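Local coordinates for protein separin (Saccharomyces cerevisiae, PDB 5U1T) that cleaves the MCD1/SCC1 subunit of cohesin at the onset of anaphase, as a caspase-like cysteine protease held inactive by securin for most of the cell cycle, at residues A[659-664]-A[900-905]; A[905-910]-A[915-920]. All coordinates share one frame; numbering follows the deposited sequence.

Contact 1. Residues A[659-664]-A[900-905]; sequences IDDALM and LEKTFL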
ATOM      1  N   ILE A 659      10.827   0.397 -18.823  1.00 65.65           N
ATOM      2  CA  ILE A 659       9.534   0.752 -19.379  1.00 67.17           C
ATOM      3  C   ILE A 659       9.244  -0.095 -20.617  1.00 66.14           C
ATOM      4  O   ILE A 659       8.099  -0.479 -20.854  1.00 65.87           O
ATOM      5  CB  ILE A 659       9.448   2.264 -19.703  1.00 62.42           C
ATOM      6  CG1 ILE A 659       9.057   3.063 -18.466  1.00 56.54           C
ATOM      7  CG2 ILE A 659       8.355   2.536 -20.686  1.00 63.33           C
ATOM      8  CD1 ILE A 659      10.052   3.025 -17.360  1.00 64.62           C
ATOM      9  N   ASP A 660      10.286  -0.403 -21.386  1.00 67.87           N
ATOM     10  CA  ASP A 660      10.149  -1.290 -22.540  1.00 72.72           C
ATOM     11  C   ASP A 660       9.378  -2.568 -22.190  1.00 76.68           C
ATOM     12  O   ASP A 660       8.330  -2.857 -22.778  1.00 74.75           O
ATOM     13  CB  ASP A 660      11.525  -1.668 -23.111  1.00 79.20           C
ATOM     14  CG  ASP A 660      12.045  -0.661 -24.160  1.00 83.44           C
ATOM     15  OD1 ASP A 660      11.272   0.222 -24.622  1.00 71.07           O
ATOM     16  OD2 ASP A 660      13.239  -0.777 -24.536  1.00 74.71           O
ATOM     17  N   ASP A 661       9.889  -3.322 -21.224  1.00 74.96           N
ATOM     18  CA  ASP A 661       9.289  -4.613 -20.905  1.00 70.16           C
ATOM     19  C   ASP A 661       7.952  -4.470 -20.210  1.00 66.72           C
ATOM     20  O   ASP A 661       7.068  -5.292 -20.395  1.00 71.46           O
ATOM     21  CB  ASP A 661      10.235  -5.444 -20.047  1.00 69.33           C
ATOM     22  CG  ASP A 661      11.541  -5.717 -20.743  1.00 73.00           C
ATOM     23  OD1 ASP A 661      11.522  -6.394 -21.799  1.00 82.61           O
ATOM     24  OD2 ASP A 661      12.582  -5.242 -20.243  1.00 75.49           O
ATOM     25  N   ALA A 662       7.814  -3.425 -19.411  1.00 60.88           N
ATOM     26  CA  ALA A 662       6.544  -3.127 -18.779  1.00 65.05           C
ATOM     27  C   ALA A 662       5.424  -2.921 -19.801  1.00 69.54           C
ATOM     28  O   ALA A 662       4.293  -3.339 -19.587  1.00 75.67           O
ATOM     29  CB  ALA A 662       6.675  -1.913 -17.896  1.00 56.98           C
ATOM     30  N   LEU A 663       5.728  -2.293 -20.926  1.00 76.33           N
ATOM     31  CA  LEU A 663       4.676  -1.992 -21.883  1.00 74.21           C
ATOM     32  C   LEU A 663       4.273  -3.252 -22.652  1.00 78.74           C
ATOM     33  O   LEU A 663       3.091  -3.434 -22.964  1.00 78.24           O
ATOM     34  CB  LEU A 663       5.118  -0.867 -22.820  1.00 73.50           C
ATOM     35  CG  LEU A 663       5.327   0.506 -22.152  1.00 69.63           C
ATOM     36  CD1 LEU A 663       5.950   1.520 -23.108  1.00 62.98           C
ATOM     37  CD2 LEU A 663       4.022   1.048 -21.569  1.00 71.31           C
ATOM     38  N   MET A 664       5.242  -4.127 -22.934  1.00 79.57           N
ATOM     39  CA  MET A 664       4.955  -5.421 -23.556  1.00 77.33           C
ATOM     40  C   MET A 664       4.021  -6.173 -22.641  1.00 78.74           C
ATOM     41  O   MET A 664       3.024  -6.759 -23.066  1.00 88.01           O
ATOM     42  CB  MET A 664       6.237  -6.228 -23.801  1.00 78.18           C
ATOM     43  CG  MET A 664       7.169  -5.618 -24.862  1.00 85.68           C
ATOM     44  SD  MET A 664       8.831  -6.355 -24.960  1.00112.15           S
ATOM     45  CE  MET A 664       8.451  -8.117 -25.115  1.00 91.39           C
ATOM     46  N   LEU A 900      21.587  -3.411 -18.971  1.00 71.08           N
ATOM     47  CA  LEU A 900      21.635  -1.954 -18.752  1.00 70.42           C
ATOM     48  C   LEU A 900      20.918  -1.116 -19.819  1.00 68.52           C
ATOM     49  O   LEU A 900      20.660   0.067 -19.635  1.00 69.36           O
ATOM     50  CB  LEU A 900      23.095  -1.504 -18.657  1.00 64.74           C
ATOM     51  CG  LEU A 900      23.338  -0.163 -17.962  1.00 69.38           C
ATOM     52  CD1 LEU A 900      22.600  -0.118 -16.636  1.00 69.54           C
ATOM     53  CD2 LEU A 900      24.816   0.061 -17.737  1.00 69.22           C
ATOM     54  N   GLU A 901      20.584  -1.766 -20.919  1.00 69.52           N
ATOM     55  CA  GLU A 901      20.087  -1.128 -22.116  1.00 65.91           C
ATOM     56  C   GLU A 901      18.557  -1.085 -22.138  1.00 68.77           C
ATOM     57  O   GLU A 901      17.964  -0.506 -23.049  1.00 77.70           O
ATOM     58  CB  GLU A 901      20.636  -1.894 -23.332  1.00 80.74           C
ATOM     59  CG  GLU A 901      20.395  -1.295 -24.702  1.00 91.36           C
ATOM     60  CD  GLU A 901      21.393  -0.198 -25.047  1.00 99.26           C
ATOM     61  OE1 GLU A 901      21.294   0.915 -24.452  1.00 97.40           O
ATOM     62  OE2 GLU A 901      22.270  -0.451 -25.924  1.00 95.80           O
ATOM     63  N   LYS A 902      17.908  -1.696 -21.149  1.00 67.62           N
ATOM     64  CA  LYS A 902      16.439  -1.763 -21.157  1.00 69.80           C
ATOM     65  C   LYS A 902      15.816  -1.063 -19.946  1.00 67.85           C
ATOM     66  O   LYS A 902      14.598  -1.112 -19.749  1.00 68.00           O
ATOM     67  CB  LYS A 902      15.958  -3.221 -21.238  1.00 74.12           C
ATOM     68  CG  LYS A 902      15.398  -3.613 -22.624  1.00 80.96           C
ATOM     69  CD  LYS A 902      14.820  -5.042 -22.656  1.00 80.95           C
ATOM     70  CE  LYS A 902      14.061  -5.324 -23.970  1.00 88.87           C
ATOM     71  NZ  LYS A 902      13.210  -6.561 -23.946  1.00 82.00           N
ATOM     72  N   THR A 903      16.671  -0.397 -19.168  1.00 64.31           N
ATOM     73  CA  THR A 903      16.276   0.422 -18.035  1.00 60.50           C
ATOM     74  C   THR A 903      16.674   1.911 -18.197  1.00 66.91           C
ATOM     75  O   THR A 903      17.821   2.252 -18.525  1.00 61.32           O
ATOM     76  CB  THR A 903      16.892  -0.123 -16.742  1.00 61.98           C
ATOM     77  OG1 THR A 903      16.707   0.821 -15.685  1.00 60.60           O
ATOM     78  CG2 THR A 903      18.368  -0.374 -16.918  1.00 54.12           C
ATOM     79  N   PHE A 904      15.709   2.793 -17.955  1.00 65.59           N
ATOM     80  CA  PHE A 904      15.947   4.229 -17.910  1.00 63.48           C
ATOM     81  C   PHE A 904      16.540   4.647 -16.575  1.00 63.78           C
ATOM     82  O   PHE A 904      16.822   5.820 -16.366  1.00 65.52           O
ATOM     83  CB  PHE A 904      14.642   4.988 -18.161  1.00 59.23           C
ATOM     84  CG  PHE A 904      14.810   6.472 -18.290  1.00 61.06           C
ATOM     85  CD1 PHE A 904      15.450   7.016 -19.387  1.00 63.48           C
ATOM     86  CD2 PHE A 904      14.318   7.322 -17.316  1.00 65.46           C
ATOM     87  CE1 PHE A 904      15.597   8.382 -19.515  1.00 67.45           C
ATOM     88  CE2 PHE A 904      14.455   8.694 -17.434  1.00 66.12           C
ATOM     89  CZ  PHE A 904      15.102   9.225 -18.537  1.00 67.41           C
ATOM     90  N   LEU A 905      16.723   3.695 -15.669  1.00 63.07           N
ATOM     91  CA  LEU A 905      17.127   4.034 -14.310  1.00 64.30           C
ATOM     92  C   LEU A 905      18.518   4.707 -14.221  1.00 61.70           C
ATOM     93  O   LEU A 905      18.682   5.652 -13.466  1.00 63.54           O
ATOM     94  CB  LEU A 905      17.070   2.791 -13.417  1.00 62.07           C
ATOM     95  CG  LEU A 905      17.207   3.013 -11.913  1.00 61.05           C
ATOM     96  CD1 LEU A 905      16.341   4.164 -11.491  1.00 57.09           C
ATOM     97  CD2 LEU A 905      16.795   1.767 -11.173  1.00 57.75           C
TER
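Lys902 reaches from a loop to the first turn of helix 659-672 and ends on Asp661, its NZ lying 2.7 Å from Asp661 OD1 in a hydrogen-bonded salt bridge. The ammonium meets this oxygen on its syn side, 17° out of the carboxylate plane. The lysine chain, extended beyond CG, crosses the Asp661 side chain at about a right angle, and its methylenes pass the carboxylate: Lys902 CD lies 3.3 Å from Asp661 OD2. Asp661 turns CG beside its own backbone N (chi1 -60°), and this swings the carboxylate across to the lysine, while Tyr653 of helix 642-655 packs against the same side chain. Asp660 contributes a second negative charge, but its OD2 stays 5.8 Å from Lys902 NZ; Asp660 OD2 instead lies 4.0 Å from Lys902 CG, nearer the root of the lysine chain, so any help to the ammonium would be electrostatic and at a distance.

The contact belongs to the helical part of separase, where the loop between helices 893-896 and 905-912 returns to the start of a helix more than 200 residues earlier. Thr903 caps the beginning of helix 905-912: its OG1 accepts from Leu905 N at 2.9 Å, with an N-H...O angle of 155°. The same hydroxyl is hydrogen-bonded to the carbonyl oxygen of Leu656, and the backbone of Phe904 bonds to that of Tyr657.

Contact 2. Residues A[905-910]-A[915-920]; sequences LPNLWK and KDIDDS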
ATOM      1  N   LEU A 905      16.723   3.695 -15.669  1.00 63.07           N
ATOM      2  CA  LEU A 905      17.127   4.034 -14.310  1.00 64.30           C
ATOM      3  C   LEU A 905      18.518   4.707 -14.221  1.00 61.70           C
ATOM      4  O   LEU A 905      18.682   5.652 -13.466  1.00 63.54           O
ATOM      5  CB  LEU A 905      17.070   2.791 -13.417  1.00 62.07           C
ATOM      6  CG  LEU A 905      17.207   3.013 -11.913  1.00 61.05           C
ATOM      7  CD1 LEU A 905      16.341   4.164 -11.491  1.00 57.09           C
ATOM      8  CD2 LEU A 905      16.795   1.767 -11.173  1.00 57.75           C
ATOM      9  N   PRO A 906      19.526   4.243 -14.978  1.00 62.17           N
ATOM     10  CA  PRO A 906      20.770   5.027 -14.824  1.00 65.62           C
ATOM     11  C   PRO A 906      20.739   6.446 -15.469  1.00 67.14           C
ATOM     12  O   PRO A 906      21.487   7.358 -15.058  1.00 58.86           O
ATOM     13  CB  PRO A 906      21.828   4.138 -15.490  1.00 57.29           C
ATOM     14  CG  PRO A 906      21.075   3.117 -16.273  1.00 62.55           C
ATOM     15  CD  PRO A 906      19.752   2.945 -15.637  1.00 60.00           C
ATOM     16  N   ASN A 907      19.865   6.617 -16.461  1.00 63.19           N
ATOM     17  CA  ASN A 907      19.592   7.925 -17.045  1.00 62.84           C
ATOM     18  C   ASN A 907      18.723   8.834 -16.185  1.00 62.88           C
ATOM     19  O   ASN A 907      18.872  10.060 -16.217  1.00 62.91           O
ATOM     20  CB  ASN A 907      18.938   7.745 -18.404  1.00 62.89           C
ATOM     21  CG  ASN A 907      19.949   7.781 -19.511  1.00 63.99           C
ATOM     22  OD1 ASN A 907      21.058   8.298 -19.324  1.00 64.64           O
ATOM     23  ND2 ASN A 907      19.591   7.233 -20.670  1.00 63.57           N
ATOM     24  N   LEU A 908      17.803   8.233 -15.434  1.00 66.16           N
ATOM     25  CA  LEU A 908      16.995   8.976 -14.482  1.00 60.16           C
ATOM     26  C   LEU A 908      17.901   9.556 -13.411  1.00 61.25           C
ATOM     27  O   LEU A 908      17.766  10.726 -13.037  1.00 60.52           O
ATOM     28  CB  LEU A 908      15.930   8.083 -13.871  1.00 61.03           C
ATOM     29  CG  LEU A 908      14.902   8.744 -12.959  1.00 61.57           C
ATOM     30  CD1 LEU A 908      14.305   9.937 -13.642  1.00 65.47           C
ATOM     31  CD2 LEU A 908      13.836   7.740 -12.660  1.00 61.15           C
ATOM     32  N   TRP A 909      18.852   8.750 -12.947  1.00 60.46           N
ATOM     33  CA  TRP A 909      19.820   9.230 -11.968  1.00 61.95           C
ATOM     34  C   TRP A 909      20.752  10.298 -12.541  1.00 62.18           C
ATOM     35  O   TRP A 909      21.268  11.143 -11.801  1.00 60.19           O
ATOM     36  CB  TRP A 909      20.631   8.066 -11.392  1.00 61.50           C
ATOM     37  CG  TRP A 909      19.938   7.497 -10.188  1.00 65.53           C
ATOM     38  CD1 TRP A 909      19.277   6.301 -10.098  1.00 56.06           C
ATOM     39  CD2 TRP A 909      19.772   8.143  -8.919  1.00 63.13           C
ATOM     40  NE1 TRP A 909      18.729   6.163  -8.850  1.00 58.99           N
ATOM     41  CE2 TRP A 909      19.020   7.272  -8.104  1.00 60.17           C
ATOM     42  CE3 TRP A 909      20.190   9.369  -8.393  1.00 58.06           C
ATOM     43  CZ2 TRP A 909      18.679   7.591  -6.786  1.00 60.27           C
ATOM     44  CZ3 TRP A 909      19.850   9.679  -7.073  1.00 57.94           C
ATOM     45  CH2 TRP A 909      19.105   8.797  -6.292  1.00 55.80           C
ATOM     46  N   LYS A 910      20.967  10.276 -13.853  1.00 63.15           N
ATOM     47  CA  LYS A 910      21.766  11.331 -14.473  1.00 61.54           C
ATOM     48  C   LYS A 910      21.009  12.653 -14.343  1.00 57.50           C
ATOM     49  O   LYS A 910      21.556  13.636 -13.853  1.00 52.09           O
ATOM     50  CB  LYS A 910      22.091  10.989 -15.922  1.00 56.83           C
ATOM     51  CG  LYS A 910      23.322  10.114 -16.030  1.00 57.57           C
ATOM     52  CD  LYS A 910      23.506   9.508 -17.407  1.00 60.40           C
ATOM     53  CE  LYS A 910      24.671   8.516 -17.368  1.00 65.92           C
ATOM     54  NZ  LYS A 910      25.089   7.917 -18.685  1.00 84.60           N
ATOM     55  N   LYS A 915      22.850  16.399 -14.810  1.00 59.30           N
ATOM     56  CA  LYS A 915      23.117  16.183 -16.228  1.00 58.43           C
ATOM     57  C   LYS A 915      21.851  16.321 -17.058  1.00 62.06           C
ATOM     58  O   LYS A 915      20.743  16.086 -16.560  1.00 59.87           O
ATOM     59  CB  LYS A 915      23.703  14.802 -16.470  1.00 52.75           C
ATOM     60  CG  LYS A 915      25.067  14.613 -15.899  1.00 57.25           C
ATOM     61  CD  LYS A 915      25.598  13.229 -16.140  1.00 68.88           C
ATOM     62  CE  LYS A 915      26.996  13.140 -15.547  1.00 74.70           C
ATOM     63  NZ  LYS A 915      27.551  11.768 -15.746  1.00 82.11           N
ATOM     64  N   ASP A 916      22.013  16.721 -18.316  1.00 56.18           N
ATOM     65  CA  ASP A 916      20.934  16.592 -19.276  1.00 55.51           C
ATOM     66  C   ASP A 916      21.396  15.559 -20.268  1.00 61.72           C
ATOM     67  O   ASP A 916      22.579  15.446 -20.543  1.00 59.92           O
ATOM     68  CB  ASP A 916      20.597  17.913 -19.970  1.00 66.31           C
ATOM     69  CG  ASP A 916      21.756  18.463 -20.817  1.00 59.83           C
ATOM     70  OD1 ASP A 916      21.839  18.126 -22.021  1.00 61.06           O
ATOM     71  OD2 ASP A 916      22.564  19.245 -20.272  1.00 59.53           O
ATOM     72  N   ILE A 917      20.467  14.780 -20.786  1.00 63.81           N
ATOM     73  CA  ILE A 917      20.849  13.660 -21.607  1.00 63.56           C
ATOM     74  C   ILE A 917      20.409  13.922 -23.021  1.00 67.08           C
ATOM     75  O   ILE A 917      19.757  14.931 -23.319  1.00 66.25           O
ATOM     76  CB  ILE A 917      20.235  12.322 -21.098  1.00 68.08           C
ATOM     77  CG1 ILE A 917      18.704  12.315 -21.227  1.00 66.73           C
ATOM     78  CG2 ILE A 917      20.653  12.049 -19.646  1.00 63.43           C
ATOM     79  CD1 ILE A 917      18.006  11.323 -20.268  1.00 63.22           C
ATOM     80  N   ASP A 918      20.789  12.997 -23.888  1.00 70.25           N
ATOM     81  CA  ASP A 918      20.410  13.029 -25.278  1.00 65.34           C
ATOM     82  C   ASP A 918      18.894  12.937 -25.358  1.00 66.59           C
ATOM     83  O   ASP A 918      18.300  12.058 -24.765  1.00 70.46           O
ATOM     84  CB  ASP A 918      21.093  11.876 -25.997  1.00 69.84           C
ATOM     85  CG  ASP A 918      20.850  11.877 -27.479  1.00 75.71           C
ATOM     86  OD1 ASP A 918      19.964  12.613 -27.972  1.00 76.94           O
ATOM     87  OD2 ASP A 918      21.553  11.106 -28.165  1.00 83.44           O
ATOM     88  N   ASP A 919      18.275  13.863 -26.078  1.00 73.09           N
ATOM     89  CA  ASP A 919      16.816  13.929 -26.176  1.00 71.24           C
ATOM     90  C   ASP A 919      16.224  12.642 -26.736  1.00 73.81           C
ATOM     91  O   ASP A 919      15.154  12.192 -26.303  1.00 77.42           O
ATOM     92  CB  ASP A 919      16.389  15.127 -27.043  1.00 72.50           C
ATOM     93  CG  ASP A 919      16.598  16.469 -26.339  1.00 76.24           C
ATOM     94  OD1 ASP A 919      16.880  16.473 -25.116  1.00 70.65           O
ATOM     95  OD2 ASP A 919      16.453  17.525 -27.006  1.00 82.38           O
ATOM     96  N   SER A 920      16.939  12.035 -27.676  1.00 70.53           N
ATOM     97  CA  SER A 920      16.479  10.801 -28.312  1.00 77.67           C
ATOM     98  C   SER A 920      16.402   9.601 -27.356  1.00 79.70           C
ATOM     99  O   SER A 920      15.700   8.630 -27.635  1.00 75.67           O
ATOM    100  CB  SER A 920      17.392  10.452 -29.488  1.00 76.28           C
ATOM    101  OG  SER A 920      18.683  10.093 -29.020  1.00 78.69           O
TER
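Two lysines cross at a slant where the chain leaves helix 905-912, touching through Lys910 CG and Lys915 CD at 3.9 Å. Both chains are extended beyond CG and meet through methylenes, while Lys910 NZ and Lys915 NZ stay 5.4 Å apart. Some mutual repulsion is likely; Glu889 offers Lys915 a long, weak ion pair. A weak backbone hydrogen bond accompanies them, Lys915 N to Lys910 O at 3.2 Å, with an N-H...O angle of only 121°.

The loop between helices 905-912 and 927-946 packs here on the side of the helix it leaves, touching it at Lys915 and Ile917, and then leads away. Ile917 is the buried side chain of this packing. With CG1 set between its backbone N and carbonyl carbon (chi1 66°), Ile917 sends CD1 against CB and CG of Asn907, both at 4.1 Å, and sets CG2 against Asn907 OD1 and Lys910 CB. An alanine here would remove both of these branches and would probably leave a gap beside Asn907 and Lys910, with the loop less firmly seated on the helix. On either side of Ile917 in sequence, Asp916 and Asp919 form salt bridges with Arg934 of helix 927-946. Asp918 OD1 accepts from Ser920 N at 3.1 Å in an Asx turn.

Contact 1 and contact 2 follow one another along the chain and share Leu905, the first residue of helix 905-912; their centres are about 14 Å apart. The first ties the approach to this short helix back to helix 659-672, and the second packs the loop that follows it on Asn907 and Lys910 of the same helix. They meet directly in two places: Phe904 CE1 packs on Ile917 CD1 at 3.9 Å, bringing the end of the first loop against the second, and Leu900 CD1 lies 3.6 Å from Pro906 CG. Both belong to the helical architecture of the chain and lie away from Cys1497, the active-site cysteine inferred by similarity.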